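Local coordinates for protein genome packaging NTPase B204 (Sulfolobus turreted icosahedral virus 2, PDB 4KFU) that probably hydrolyses nucleoside triphosphates to power the packaging of viral DNA into the capsid, as a P-loop ATPase of the FtsK-HerA superfamily, at residues 8-13 with 154-159; 181-186 with 198-203. One frame throughout, in Å; residues are numbered along the deposited sequence.

From the N terminus, strand 6-10 runs into the nucleotide-binding loop, and interaction 1 pairs it with strand 153-156, closing a long excursion that holds much of the sheet and its helices. The chain then passes through helices 162-171 and 174-179 before interaction 2 sets the 181-186 loop against 198-203, closing a short loop that contains strand 188-192. The two closures follow in series and neither encloses the other. Strand 188-192, antiparallel to both neighbours, lies between 153-156 and 197-201, so both contacts reach the same sheet. They also meet directly, Leu183 packing on Met156 and Phe157, and both touch the chain E nucleotide.

Interaction 1: 8-13 with 154-159; sequences VLVGRK and IIMFYT. With ACP (phosphomethylphosphonic acid adenylate ester), chain E.
Val10 O receives the backbone N-H of Phe157, with Phe157 N 3.0 Å away, and is approached by two C-H groups beside it: Met156 CA lies at 3.4 Å, and Phe157 CD2 at 3.5 Å brings the edge of its ring up in plane with the oxygen. A water that is also close to Phe157 O adds a weak bond. The strands lead up to this point in parallel register. Ile155 N gives the shortest bond of the ladder, 2.7 Å and almost straight (177°), to Val8 O, and Ile155 O then accepts from Val10 N at 2.8 Å.

Branched and apolar residues suit both buried faces. Leu9 and Ile155 lie side by side and point the same way, Leu9 CD2 resting 3.6 Å from Ile155 CD1 under helix 17-31, while Val8, Val10 and Ile154 meet Tyr148 of helix 145-150 on the other face. Strand 6-10 lies between 131-137 and 153-156 in the parallel part of the mixed sheet of a P-loop NTPase, and Gly11 begins a sequence that fits the Walker A motif. Having no side chain, Gly11 lets the Phe157 ring come obliquely to its CA, 4.2 Å from Phe157 CD2; its carbonyl oxygen accepts a bond from Lys17 NZ, a lysine that also binds the nucleotide.

Past the strands the chains separate, and a second water spans the gap, accepting from Arg12 N and donating to Tyr158 O. Lys13 then reaches the gamma-phosphate of AMPPCP. The bend at chi3 (-77°) turns CE, and the one at chi4 (-49°) places NZ, which makes a weak bond of 3.0 Å with O3G; the modelled approach of NZ to O1G is too short to be trusted in detail.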
# COMPACT_ATOMS: atom_id res chain seq x y z
N VAL A 8 -3.67 -3.91 -0.81
CA VAL A 8 -3.55 -3.58 0.60
C VAL A 8 -2.84 -4.71 1.33
O VAL A 8 -3.25 -5.88 1.24
CB VAL A 8 -4.93 -3.31 1.23
CG1 VAL A 8 -4.78 -2.94 2.70
CG2 VAL A 8 -5.64 -2.18 0.45
N LEU A 9 -1.76 -4.37 2.02
CA LEU A 9 -1.03 -5.36 2.80
C LEU A 9 -1.25 -5.13 4.29
O LEU A 9 -1.06 -4.01 4.80
CB LEU A 9 0.46 -5.29 2.51
CG LEU A 9 0.92 -5.11 1.07
CD1 LEU A 9 2.44 -5.01 1.07
CD2 LEU A 9 0.46 -6.27 0.21
N VAL A 10 -1.64 -6.18 5.00
CA VAL A 10 -1.88 -6.09 6.44
C VAL A 10 -1.02 -7.12 7.16
O VAL A 10 -1.07 -8.31 6.84
CB VAL A 10 -3.34 -6.37 6.79
CG1 VAL A 10 -3.55 -6.17 8.30
CG2 VAL A 10 -4.26 -5.46 5.96
N GLY A 11 -0.25 -6.66 8.14
CA GLY A 11 0.59 -7.59 8.87
C GLY A 11 1.26 -6.96 10.07
O GLY A 11 1.67 -5.80 10.01
N ARG A 12 1.36 -7.73 11.16
CA ARG A 12 2.03 -7.25 12.38
C ARG A 12 3.47 -6.81 12.10
O ARG A 12 4.06 -7.18 11.08
CB ARG A 12 2.01 -8.35 13.45
N LYS A 13 4.02 -5.98 12.98
CA LYS A 13 5.42 -5.59 12.88
C LYS A 13 6.29 -6.85 12.80
O LYS A 13 6.11 -7.79 13.58
CB LYS A 13 5.83 -4.74 14.08
CG LYS A 13 7.30 -4.35 14.09
CD LYS A 13 7.62 -3.34 15.20
CE LYS A 13 7.16 -1.94 14.83
NZ LYS A 13 7.63 -1.61 13.46
N ILE A 154 -6.19 -7.93 -1.35
CA ILE A 154 -5.86 -7.72 0.05
C ILE A 154 -4.97 -8.87 0.51
O ILE A 154 -5.34 -10.04 0.40
CB ILE A 154 -7.11 -7.61 0.94
CG1 ILE A 154 -8.06 -6.53 0.41
CG2 ILE A 154 -6.73 -7.29 2.37
CD1 ILE A 154 -9.44 -6.54 1.09
N ILE A 155 -3.79 -8.52 1.02
CA ILE A 155 -2.83 -9.51 1.47
C ILE A 155 -2.74 -9.47 2.99
O ILE A 155 -2.62 -8.39 3.58
CB ILE A 155 -1.44 -9.29 0.82
CG1 ILE A 155 -1.53 -9.56 -0.69
CG2 ILE A 155 -0.39 -10.17 1.48
CD1 ILE A 155 -0.23 -9.38 -1.43
N MET A 156 -2.83 -10.63 3.64
CA MET A 156 -2.83 -10.68 5.10
C MET A 156 -1.85 -11.72 5.65
O MET A 156 -1.77 -12.84 5.13
CB MET A 156 -4.24 -10.98 5.62
CG MET A 156 -5.21 -9.82 5.41
SD MET A 156 -6.94 -10.29 5.58
CE MET A 156 -7.21 -11.14 4.07
N PHE A 157 -1.12 -11.34 6.69
CA PHE A 157 -0.25 -12.28 7.43
C PHE A 157 -0.99 -12.75 8.68
O PHE A 157 -2.11 -12.31 8.95
CB PHE A 157 1.08 -11.64 7.80
CG PHE A 157 1.96 -11.33 6.61
CD1 PHE A 157 3.04 -12.15 6.29
CD2 PHE A 157 1.70 -10.23 5.80
CE1 PHE A 157 3.85 -11.87 5.17
CE2 PHE A 157 2.52 -9.94 4.68
CZ PHE A 157 3.59 -10.77 4.37
N TYR A 158 -0.36 -13.62 9.45
CA TYR A 158 -0.99 -14.25 10.61
C TYR A 158 -1.66 -13.28 11.58
O TYR A 158 -1.07 -12.27 11.97
CB TYR A 158 0.05 -15.09 11.39
CG TYR A 158 -0.41 -15.43 12.79
CD1 TYR A 158 -1.25 -16.52 13.02
CD2 TYR A 158 -0.02 -14.66 13.88
CE1 TYR A 158 -1.70 -16.83 14.31
CE2 TYR A 158 -0.46 -14.96 15.18
CZ TYR A 158 -1.30 -16.04 15.38
OH TYR A 158 -1.74 -16.33 16.66
N THR A 159 -2.89 -13.60 11.98
CA THR A 159 -3.46 -13.01 13.19
C THR A 159 -4.56 -13.88 13.79
O THR A 159 -5.26 -14.59 13.08
CB THR A 159 -4.01 -11.59 12.94
OG1 THR A 159 -4.42 -11.03 14.19
CG2 THR A 159 -5.20 -11.62 11.98
PG ACP E . 8.22 -2.73 10.43
O1G ACP E . 6.96 -2.60 11.41
O2G ACP E . 7.87 -1.96 9.07
O3G ACP E . 9.43 -2.15 11.07
PB ACP E . 7.50 -5.17 8.78
O1B ACP E . 7.41 -4.20 7.50
O2B ACP E . 6.17 -5.48 9.33
C3B ACP E . 8.55 -4.49 10.10
PA ACP E . 9.47 -6.59 7.32
O1A ACP E . 10.31 -5.35 7.55
O2A ACP E . 8.92 -6.91 5.94
O3A ACP E . 8.19 -6.55 8.31
O5' ACP E . 10.32 -7.88 7.75
C5' ACP E . 10.96 -8.03 9.02
C4' ACP E . 12.06 -9.09 8.87
O4' ACP E . 11.56 -10.40 8.58
C3' ACP E . 13.01 -8.75 7.74
O3' ACP E . 14.23 -8.21 8.27
C2' ACP E . 13.32 -10.05 7.04
O2' ACP E . 14.67 -10.37 7.36
C1' ACP E . 12.39 -11.09 7.64
N9 ACP E . 11.56 -11.63 6.52
C8 ACP E . 10.41 -11.10 6.07
N7 ACP E . 9.90 -11.82 5.04
C5 ACP E . 10.75 -12.84 4.80
C6 ACP E . 10.82 -13.98 3.86
N6 ACP E . 9.87 -14.19 2.92
N1 ACP E . 11.88 -14.81 3.96
C2 ACP E . 12.84 -14.62 4.89
N3 ACP E . 12.84 -13.61 5.78
C4 ACP E . 11.84 -12.70 5.79
O HOH W 1 -3.16 -9.63 8.98
O HOH W 2 -0.53 -9.78 11.10

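Interaction 2: 181-186 with 198-203; sequences KTLKQY and IKIHKP. With ACP (phosphomethylphosphonic acid adenylate ester), chain E; ACP (phosphomethylphosphonic acid adenylate ester), chain F.
Tyr186 CB rests on the ring of Pro203, 3.6 Å from Pro203 CB, and Tyr186 O receives a C-H contact from Pro203 CA at 3.3 Å. The apolar proline ring suits a place against Tyr186 CB, and its own CB borders the adenine amino group of the chain E AMPPCP. With CG anti to its carbonyl carbon (chi1 -50°), Tyr186 lays its phenol ring against that adenine, C4 standing 3.5 Å above the Tyr186 ring plane, over the centre. Gln185 CG covers the opposite face at 3.4 Å, so the ring is sandwiched between the adenine and the Gln185 methylene. The same Gln185 side chain runs on beside the adenine of the second nucleotide, chain F, whose N6 donates to Leu183 O at 3.0 Å. Lys184 NZ adds a weak bond to O1A of its phosphate.

Further out, Leu183 CD2 meets Ile200 CG2 at 3.9 Å, the two branched side chains crossing obliquely where the loop lies over strand 197-201. Beyond Ile200, His201 turns its ring so that ND1 donates to Lys202 O at 2.6 Å, in the ring plane and on a lone pair, and packs nearly parallel to the Phe188 ring. The chain continues to Ile204, whose backbone oxygen also binds the chain E nucleotide: residues after the last strand and an aromatic from a neighbouring loop complete the adenine side of a P-loop nucleotide site.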
# COMPACT_ATOMS: atom_id res chain seq x y z
N LYS A 181 -5.80 -17.38 10.56
CA LYS A 181 -5.47 -17.84 11.92
C LYS A 181 -4.37 -18.89 11.95
O LYS A 181 -3.71 -19.08 12.98
CB LYS A 181 -6.72 -18.42 12.60
CG LYS A 181 -7.88 -17.44 12.72
CD LYS A 181 -9.07 -18.08 13.45
CE LYS A 181 -8.75 -18.31 14.92
NZ LYS A 181 -9.94 -18.75 15.70
N THR A 182 -4.16 -19.58 10.84
CA THR A 182 -3.22 -20.69 10.82
C THR A 182 -1.97 -20.45 9.97
O THR A 182 -1.16 -21.36 9.75
CB THR A 182 -3.93 -21.99 10.36
OG1 THR A 182 -4.60 -21.74 9.12
CG2 THR A 182 -4.96 -22.43 11.42
N LEU A 183 -1.78 -19.22 9.51
CA LEU A 183 -0.61 -18.92 8.67
C LEU A 183 0.68 -19.02 9.46
O LEU A 183 0.79 -18.46 10.57
CB LEU A 183 -0.72 -17.51 8.09
CG LEU A 183 -1.92 -17.22 7.19
CD1 LEU A 183 -2.07 -15.71 7.01
CD2 LEU A 183 -1.72 -17.92 5.85
N LYS A 184 1.68 -19.69 8.89
CA LYS A 184 2.99 -19.77 9.52
C LYS A 184 3.85 -18.55 9.17
O LYS A 184 3.42 -17.67 8.42
CB LYS A 184 3.70 -21.08 9.14
CG LYS A 184 3.03 -22.31 9.75
CD LYS A 184 2.60 -22.02 11.19
CE LYS A 184 1.81 -23.19 11.79
NZ LYS A 184 1.12 -22.79 13.06
N GLN A 185 5.04 -18.48 9.75
CA GLN A 185 5.88 -17.28 9.58
C GLN A 185 6.18 -16.97 8.12
O GLN A 185 6.58 -17.86 7.35
CB GLN A 185 7.19 -17.40 10.37
CG GLN A 185 7.98 -16.09 10.40
CD GLN A 185 9.14 -16.09 11.38
OE1 GLN A 185 9.87 -17.08 11.50
NE2 GLN A 185 9.31 -14.99 12.10
N TYR A 186 5.94 -15.71 7.74
CA TYR A 186 6.18 -15.22 6.38
C TYR A 186 5.24 -15.79 5.31
O TYR A 186 5.32 -15.39 4.15
CB TYR A 186 7.64 -15.43 5.96
CG TYR A 186 8.63 -14.92 6.97
CD1 TYR A 186 8.46 -13.68 7.58
CD2 TYR A 186 9.73 -15.67 7.33
CE1 TYR A 186 9.38 -13.20 8.51
CE2 TYR A 186 10.66 -15.20 8.26
CZ TYR A 186 10.47 -13.97 8.84
OH TYR A 186 11.37 -13.49 9.77
N ILE A 198 -9.48 -16.87 -2.70
CA ILE A 198 -8.40 -16.89 -1.71
C ILE A 198 -7.29 -17.86 -2.08
O ILE A 198 -7.55 -18.99 -2.48
CB ILE A 198 -8.93 -17.29 -0.32
CG1 ILE A 198 -9.99 -16.30 0.16
CG2 ILE A 198 -7.80 -17.37 0.70
CD1 ILE A 198 -10.45 -16.56 1.58
N LYS A 199 -6.05 -17.41 -1.94
CA LYS A 199 -4.89 -18.28 -2.10
C LYS A 199 -3.92 -18.07 -0.94
O LYS A 199 -3.67 -16.94 -0.54
CB LYS A 199 -4.19 -17.99 -3.44
N ILE A 200 -3.38 -19.17 -0.41
CA ILE A 200 -2.35 -19.09 0.62
C ILE A 200 -0.99 -19.11 -0.07
O ILE A 200 -0.73 -19.96 -0.92
CB ILE A 200 -2.42 -20.27 1.62
CG1 ILE A 200 -3.82 -20.39 2.21
CG2 ILE A 200 -1.35 -20.12 2.70
CD1 ILE A 200 -4.29 -19.15 2.92
N HIS A 201 -0.12 -18.17 0.28
CA HIS A 201 1.19 -18.09 -0.37
C HIS A 201 2.33 -18.50 0.56
O HIS A 201 2.35 -18.11 1.74
CB HIS A 201 1.42 -16.67 -0.91
CG HIS A 201 2.32 -16.61 -2.10
ND1 HIS A 201 3.69 -16.73 -2.01
CD2 HIS A 201 2.05 -16.43 -3.42
CE1 HIS A 201 4.23 -16.63 -3.21
NE2 HIS A 201 3.25 -16.45 -4.09
N LYS A 202 3.26 -19.30 0.04
CA LYS A 202 4.50 -19.60 0.73
C LYS A 202 5.32 -18.32 0.86
O LYS A 202 5.14 -17.39 0.06
CB LYS A 202 5.30 -20.62 -0.09
CG LYS A 202 4.56 -21.91 -0.39
CD LYS A 202 4.21 -22.65 0.88
CE LYS A 202 3.65 -24.04 0.58
NZ LYS A 202 3.39 -24.78 1.84
N PRO A 203 6.23 -18.27 1.85
CA PRO A 203 7.10 -17.09 1.97
C PRO A 203 7.83 -16.87 0.65
O PRO A 203 8.15 -17.84 -0.03
CB PRO A 203 8.10 -17.50 3.04
CG PRO A 203 7.37 -18.54 3.86
CD PRO A 203 6.53 -19.29 2.87
PG ACP E . 8.22 -2.73 10.43
O1G ACP E . 6.96 -2.60 11.41
O2G ACP E . 7.87 -1.96 9.07
O3G ACP E . 9.43 -2.15 11.07
PB ACP E . 7.50 -5.17 8.78
O1B ACP E . 7.41 -4.20 7.50
O2B ACP E . 6.17 -5.48 9.33
C3B ACP E . 8.55 -4.49 10.10
PA ACP E . 9.47 -6.59 7.32
O1A ACP E . 10.31 -5.35 7.55
O2A ACP E . 8.92 -6.91 5.94
O3A ACP E . 8.19 -6.55 8.31
O5' ACP E . 10.32 -7.88 7.75
C5' ACP E . 10.96 -8.03 9.02
C4' ACP E . 12.06 -9.09 8.87
O4' ACP E . 11.56 -10.40 8.58
C3' ACP E . 13.01 -8.75 7.74
O3' ACP E . 14.23 -8.21 8.27
C2' ACP E . 13.32 -10.05 7.04
O2' ACP E . 14.67 -10.37 7.36
C1' ACP E . 12.39 -11.09 7.64
N9 ACP E . 11.56 -11.63 6.52
C8 ACP E . 10.41 -11.10 6.07
N7 ACP E . 9.90 -11.82 5.04
C5 ACP E . 10.75 -12.84 4.80
C6 ACP E . 10.82 -13.98 3.86
N6 ACP E . 9.87 -14.19 2.92
N1 ACP E . 11.88 -14.81 3.96
C2 ACP E . 12.84 -14.62 4.89
N3 ACP E . 12.84 -13.61 5.78
C4 ACP E . 11.84 -12.70 5.79
PA ACP F . 5.06 -24.77 14.48
O1A ACP F . 3.65 -24.46 14.03
O2A ACP F . 5.29 -25.91 15.45
O3A ACP F . 6.00 -25.01 13.19
O5' ACP F . 5.67 -23.42 15.12
C5' ACP F . 6.91 -23.42 15.83
C4' ACP F . 7.24 -21.98 16.20
O4' ACP F . 6.91 -21.10 15.10
C3' ACP F . 6.41 -21.51 17.39
O3' ACP F . 7.28 -20.83 18.31
C2' ACP F . 5.48 -20.46 16.83
O2' ACP F . 5.27 -19.43 17.80
C1' ACP F . 6.24 -19.95 15.61
N9 ACP F . 5.28 -19.40 14.63
C8 ACP F . 4.19 -20.03 14.16
N7 ACP F . 3.51 -19.25 13.29
C5 ACP F . 4.17 -18.08 13.21
C6 ACP F . 4.00 -16.82 12.47
N6 ACP F . 2.94 -16.67 11.63
N1 ACP F . 4.92 -15.84 12.66
C2 ACP F . 5.97 -15.99 13.50
N3 ACP F . 6.19 -17.12 14.20
C4 ACP F . 5.34 -18.18 14.10